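Local coordinates for protein group II chitinase (Ostrinia furnacalis, PDB 6JAV) that probably hydrolyses chitin chains internally as an endochitinase, this chain being catalytic domain 1 of a larger chitin-binding protein of the glycosyl hydrolase 18 family, at residues A[187-191]-A[238-243]; A[231-235]-A[337-341]. All coordinates share one frame; numbering follows the deposited sequence.

Both contacts lie in the helix-and-loop layer of the glycosyl hydrolase 18 barrel, partly buried, and both involve helix 227-236 or the loop after it. Exposed residues take part in contact 1 but not in contact 2. Contact 1 ties the loop to the end of helix 183-189 by polar means: a lysine ammonium gripped by backbone carbonyls, plus a water bridge. Contact 2 sets the helix against the 337-341 turn through apolar side chains and a histidine with an N-linked sugar over one ring face and L338 on the opposite side. They meet at a probable hydrogen bond from T239 N to W234 O (3.0 Å) and where A241 CB packs against M235 and the 338-339 carbonyls.

Contact 1. Residues A[187-191]-A[238-243]; sequences ARLLD and GTPASK
K243 reaches across to the end of helix 183-189 and plants its ammonium between two backbone carbonyls. NZ donates to A187 O at 2.7 Å and to L190 O at 2.8 Å, approaching each oxygen fairly straight (C=O...N angles of 157° and 159°) and tilted a little from each carbonyl plane. The carbonyls around the C-terminal end of a helix are a favourable place for a positive charge, so the helix end probably stabilises the ammonium. The bend at chi2 lays CD and CE alongside L190 O, and the bend at chi4 (88°) then turns NZ in to the two carbonyls; CD also lies 3.6 Å from D191 O. Next to this polar grip, A187 CB meets the start of the loop, touching P240 CD at 3.7 Å and G238 O at 3.6 Å, with the CA of T239 close by. A water donates to both D191 O and S242 O (2.8 Å to the latter), a water-mediated link between the two backbones, besides the lysine's. The loop is shaped locally: G238 ends helix 227-236 in a Schellman motif, T239 OG1 bonds back to W234 O, and K243 N bonds to P240 O within the short 3-10 turn. In the 187-191 segment, D191 OD2 is held by the backbone N of L166. L189 and L190 pack on helix 143-159, L190 also reaches strand 165-170, and the backbone of K243 pairs with I193, so the contact lies where strands 192-195 and 244-257 begin side by side in the barrel.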
loop_
_atom_site.group_PDB
_atom_site.type_symbol
_atom_site.label_atom_id
_atom_site.label_comp_id
_atom_site.label_asym_id
_atom_site.label_seq_id
_atom_site.Cartn_x
_atom_site.Cartn_y
_atom_site.Cartn_z
ATOM N N ALA A 187 -2.219 3.711 -17.736
ATOM C CA ALA A 187 -0.819 3.373 -17.982
ATOM C C ALA A 187 -0.105 4.437 -18.797
ATOM O O ALA A 187 1.104 4.657 -18.619
ATOM C CB ALA A 187 -0.760 2.062 -18.758
ATOM N N ARG A 188 -0.825 5.090 -19.701
ATOM C CA ARG A 188 -0.207 6.120 -20.524
ATOM C C ARG A 188 0.045 7.404 -19.731
ATOM O O ARG A 188 1.072 8.073 -19.933
ATOM C CB ARG A 188 -1.095 6.384 -21.744
ATOM C CG ARG A 188 -0.591 7.518 -22.601
ATOM C CD ARG A 188 -1.315 7.547 -23.952
ATOM N NE ARG A 188 -2.753 7.408 -23.821
ATOM C CZ ARG A 188 -3.579 8.405 -23.527
ATOM N NH1 ARG A 188 -3.102 9.620 -23.333
ATOM N NH2 ARG A 188 -4.881 8.182 -23.435
ATOM N N LEU A 189 -0.877 7.780 -18.835
ATOM C CA LEU A 189 -0.831 9.097 -18.197
ATOM C C LEU A 189 -0.143 9.113 -16.839
ATOM O O LEU A 189 0.462 10.130 -16.482
ATOM C CB LEU A 189 -2.257 9.648 -18.029
ATOM C CG LEU A 189 -2.918 9.944 -19.384
ATOM C CD1 LEU A 189 -4.364 10.321 -19.193
ATOM C CD2 LEU A 189 -2.152 11.061 -20.108
ATOM N N LEU A 190 -0.211 8.034 -16.079
ATOM C CA LEU A 190 0.361 8.031 -14.737
ATOM C C LEU A 190 1.879 7.835 -14.775
ATOM O O LEU A 190 2.421 7.093 -15.596
ATOM C CB LEU A 190 -0.273 6.916 -13.893
ATOM C CG LEU A 190 -1.781 7.048 -13.643
ATOM C CD1 LEU A 190 -2.306 5.805 -12.922
ATOM C CD2 LEU A 190 -2.067 8.299 -12.853
ATOM N N ASP A 191 2.572 8.482 -13.840
ATOM C CA ASP A 191 4.015 8.302 -13.754
ATOM C C ASP A 191 4.375 6.956 -13.137
ATOM O O ASP A 191 5.390 6.347 -13.513
ATOM C CB ASP A 191 4.627 9.474 -12.983
ATOM C CG ASP A 191 4.428 10.775 -13.717
ATOM O OD1 ASP A 191 4.977 10.910 -14.852
ATOM O OD2 ASP A 191 3.693 11.634 -13.214
ATOM N N GLY A 238 -2.271 -3.830 -20.536
ATOM C CA GLY A 238 -1.675 -2.705 -21.241
ATOM C C GLY A 238 -0.689 -1.869 -20.443
ATOM O O GLY A 238 -0.277 -0.797 -20.906
ATOM N N THR A 239 -0.255 -2.346 -19.241
ATOM C CA THR A 239 0.647 -1.491 -18.472
ATOM C C THR A 239 2.103 -1.826 -18.791
ATOM O O THR A 239 2.499 -2.992 -18.653
ATOM C CB THR A 239 0.427 -1.710 -16.979
ATOM O OG1 THR A 239 -0.961 -1.549 -16.691
ATOM C CG2 THR A 239 1.207 -0.697 -16.142
ATOM N N PRO A 240 2.930 -0.844 -19.152
ATOM C CA PRO A 240 4.382 -1.098 -19.278
ATOM C C PRO A 240 5.003 -1.499 -17.947
ATOM O O PRO A 240 4.620 -0.990 -16.885
ATOM C CB PRO A 240 4.950 0.242 -19.761
ATOM C CG PRO A 240 3.756 1.023 -20.327
ATOM C CD PRO A 240 2.563 0.543 -19.514
ATOM N N ALA A 241 5.980 -2.404 -18.004
ATOM C CA ALA A 241 6.675 -2.809 -16.781
ATOM C C ALA A 241 7.239 -1.604 -16.034
ATOM O O ALA A 241 7.206 -1.560 -14.788
ATOM C CB ALA A 241 7.799 -3.802 -17.108
ATOM N N SER A 242 7.790 -0.632 -16.761
ATOM C CA SER A 242 8.431 0.506 -16.115
ATOM C C SER A 242 7.465 1.340 -15.290
ATOM O O SER A 242 7.924 2.079 -14.410
ATOM C CB SER A 242 9.095 1.402 -17.152
ATOM O OG SER A 242 8.128 2.165 -17.843
ATOM N N LYS A 243 6.164 1.234 -15.540
ATOM C CA LYS A 243 5.175 2.009 -14.799
ATOM C C LYS A 243 4.729 1.313 -13.523
ATOM O O LYS A 243 4.091 1.947 -12.679
ATOM C CB LYS A 243 3.936 2.289 -15.673
ATOM C CG LYS A 243 4.181 3.157 -16.910
ATOM C CD LYS A 243 4.449 4.575 -16.487
ATOM C CE LYS A 243 4.599 5.553 -17.663
ATOM N NZ LYS A 243 3.314 6.132 -18.097
HETATM O O HOH W 1 7.371 4.324 -12.848
#

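Contact 2. Residues A[231-235]-A[337-341]. With NAG (2-acetamido-2-deoxy-beta-D-glucopyranose), chain C.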
loop_
_atom_site.group_PDB
_atom_site.type_symbol
_atom_site.label_atom_id
_atom_site.label_comp_id
_atom_site.label_asym_id
_atom_site.label_seq_id
_atom_site.Cartn_x
_atom_site.Cartn_y
_atom_site.Cartn_z
ATOM N N ILE A 231 0.526 -8.961 -11.186
ATOM C CA ILE A 231 1.463 -8.119 -11.920
ATOM C C ILE A 231 1.419 -8.444 -13.407
ATOM O O ILE A 231 1.383 -7.542 -14.259
ATOM C CB ILE A 231 2.877 -8.256 -11.313
ATOM C CG1 ILE A 231 2.920 -7.727 -9.866
ATOM C CG2 ILE A 231 3.916 -7.581 -12.219
ATOM C CD1 ILE A 231 2.611 -6.249 -9.745
ATOM N N HIS A 232 1.368 -9.735 -13.743
ATOM C CA HIS A 232 1.273 -10.074 -15.158
ATOM C C HIS A 232 -0.053 -9.623 -15.751
ATOM O O HIS A 232 -0.102 -9.256 -16.930
ATOM C CB HIS A 232 1.451 -11.579 -15.320
ATOM C CG HIS A 232 2.880 -12.018 -15.327
ATOM N ND1 HIS A 232 3.508 -12.574 -14.231
ATOM C CD2 HIS A 232 3.806 -11.995 -16.316
ATOM C CE1 HIS A 232 4.763 -12.860 -14.540
ATOM N NE2 HIS A 232 4.967 -12.528 -15.803
ATOM N N TYR A 233 -1.118 -9.591 -14.953
ATOM C CA TYR A 233 -2.413 -9.160 -15.458
ATOM C C TYR A 233 -2.428 -7.663 -15.749
ATOM O O TYR A 233 -2.930 -7.235 -16.794
ATOM C CB TYR A 233 -3.500 -9.537 -14.461
ATOM C CG TYR A 233 -4.884 -9.489 -15.059
ATOM C CD1 TYR A 233 -5.219 -10.320 -16.114
ATOM C CD2 TYR A 233 -5.842 -8.627 -14.583
ATOM C CE1 TYR A 233 -6.482 -10.279 -16.678
ATOM C CE2 TYR A 233 -7.125 -8.586 -15.138
ATOM C CZ TYR A 233 -7.422 -9.412 -16.186
ATOM O OH TYR A 233 -8.695 -9.383 -16.736
ATOM N N TRP A 234 -1.861 -6.836 -14.851
ATOM C CA TRP A 234 -1.714 -5.415 -15.181
ATOM C C TRP A 234 -0.955 -5.221 -16.491
ATOM O O TRP A 234 -1.327 -4.369 -17.311
ATOM C CB TRP A 234 -1.069 -4.640 -14.003
ATOM C CG TRP A 234 -2.083 -4.230 -12.993
ATOM C CD1 TRP A 234 -2.447 -4.897 -11.863
ATOM C CD2 TRP A 234 -2.872 -3.036 -13.029
ATOM N NE1 TRP A 234 -3.453 -4.204 -11.195
ATOM C CE2 TRP A 234 -3.734 -3.064 -11.907
ATOM C CE3 TRP A 234 -2.964 -1.964 -13.938
ATOM C CZ2 TRP A 234 -4.679 -2.057 -11.658
ATOM C CZ3 TRP A 234 -3.883 -0.945 -13.677
ATOM C CH2 TRP A 234 -4.733 -1.002 -12.537
ATOM N N MET A 235 0.097 -6.010 -16.717
ATOM C CA MET A 235 0.845 -5.895 -17.971
ATOM C C MET A 235 0.017 -6.381 -19.161
ATOM O O MET A 235 0.012 -5.730 -20.217
ATOM C CB MET A 235 2.184 -6.618 -17.858
ATOM C CG MET A 235 3.106 -5.895 -16.861
ATOM S SD MET A 235 4.837 -6.384 -16.968
ATOM C CE MET A 235 4.666 -8.021 -16.343
ATOM N N SER A 337 13.546 -9.279 -12.044
ATOM C CA SER A 337 13.428 -10.226 -13.158
ATOM C C SER A 337 12.462 -9.735 -14.233
ATOM O O SER A 337 12.667 -10.012 -15.427
ATOM C CB SER A 337 13.005 -11.597 -12.641
ATOM O OG SER A 337 11.617 -11.652 -12.287
ATOM N N LEU A 338 11.388 -9.049 -13.837
ATOM C CA LEU A 338 10.386 -8.519 -14.762
ATOM C C LEU A 338 10.682 -7.091 -15.193
ATOM O O LEU A 338 9.876 -6.503 -15.931
ATOM C CB LEU A 338 8.994 -8.578 -14.122
ATOM C CG LEU A 338 8.372 -9.967 -13.908
ATOM C CD1 LEU A 338 6.972 -9.822 -13.334
ATOM C CD2 LEU A 338 8.316 -10.774 -15.198
ATOM N N ASN A 339 11.796 -6.512 -14.736
ATOM C CA ASN A 339 12.176 -5.139 -15.064
ATOM C C ASN A 339 11.102 -4.129 -14.682
ATOM O O ASN A 339 10.906 -3.127 -15.381
ATOM C CB ASN A 339 12.564 -4.996 -16.549
ATOM C CG ASN A 339 13.838 -5.724 -16.851
ATOM O OD1 ASN A 339 14.893 -5.339 -16.364
ATOM N ND2 ASN A 339 13.748 -6.802 -17.627
ATOM N N LEU A 340 10.411 -4.396 -13.565
ATOM C CA LEU A 340 9.389 -3.474 -13.097
ATOM C C LEU A 340 10.022 -2.156 -12.676
ATOM O O LEU A 340 11.237 -2.049 -12.483
ATOM C CB LEU A 340 8.585 -4.049 -11.926
ATOM C CG LEU A 340 7.939 -5.415 -12.126
ATOM C CD1 LEU A 340 7.167 -5.823 -10.872
ATOM C CD2 LEU A 340 7.007 -5.414 -13.346
ATOM N N GLY A 341 9.160 -1.144 -12.515
ATOM C CA GLY A 341 9.621 0.169 -12.109
ATOM C C GLY A 341 10.245 0.178 -10.730
ATOM O O GLY A 341 11.112 1.007 -10.454
HETATM C C1 NAG C . 3.359 -16.433 -13.027
HETATM C C2 NAG C . 3.422 -17.950 -13.115
HETATM C C3 NAG C . 3.480 -18.397 -14.582
HETATM C C4 NAG C . 2.344 -17.763 -15.379
HETATM C C5 NAG C . 2.341 -16.251 -15.198
HETATM C C6 NAG C . 1.178 -15.562 -15.886
HETATM C C7 NAG C . 4.464 -19.401 -11.419
HETATM C C8 NAG C . 3.105 -19.981 -11.201
HETATM N N2 NAG C . 4.562 -18.458 -12.366
HETATM O O3 NAG C . 3.335 -19.812 -14.626
HETATM O O4 NAG C . 2.449 -18.076 -16.764
HETATM O O5 NAG C . 2.254 -15.949 -13.798
HETATM O O6 NAG C . -0.065 -15.714 -15.204
HETATM O O7 NAG C . 5.438 -19.792 -10.790
#
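Helix 227-236, on the outside of the barrel, is met here by the turn that leads from helix 325-337 into strand 342-346. I231, H232 and M235, one helical turn, face L338 and L340 through apolar side chains, with the thioether of M235 and the imidazole of H232 as the only non-hydrocarbon groups. I231 CG2 faces both leucines: it is 4.0 Å from L338 CD1 and 3.9 Å from L340 CD1, with L340 CD2 equally near. M235, bent at chi3 (-69°), brings its methyl CE to 4.2 Å from L338 CD1, while its sulfur SD lies 4.3 Å from L340 CD2. L338 crosses the H232 side chain at about a right angle, its CD2 approaching NE2 obliquely at 3.8 Å. The NAG lies over one face of the imidazole, its C5 offset toward the rim and its O5 3.6 Å from H232 ND1. ND1 is hydrogen-bonded to the backbone carbonyl of N228, which should restrain the ring's rotation; the side chain of the same residue bears the glycan. N339, at positive phi, closes helix 325-337 in a Schellman motif, and L338 and L340 on either side of it in sequence both direct their side chains at helix 227-236. Deeper in, I231 packs on I244, M246 and V195 of the barrel strands. The contact belongs to the helical layer around the strands of a TIM barrel, the glycosyl hydrolase 18 fold, with an N-linked glycan at its surface.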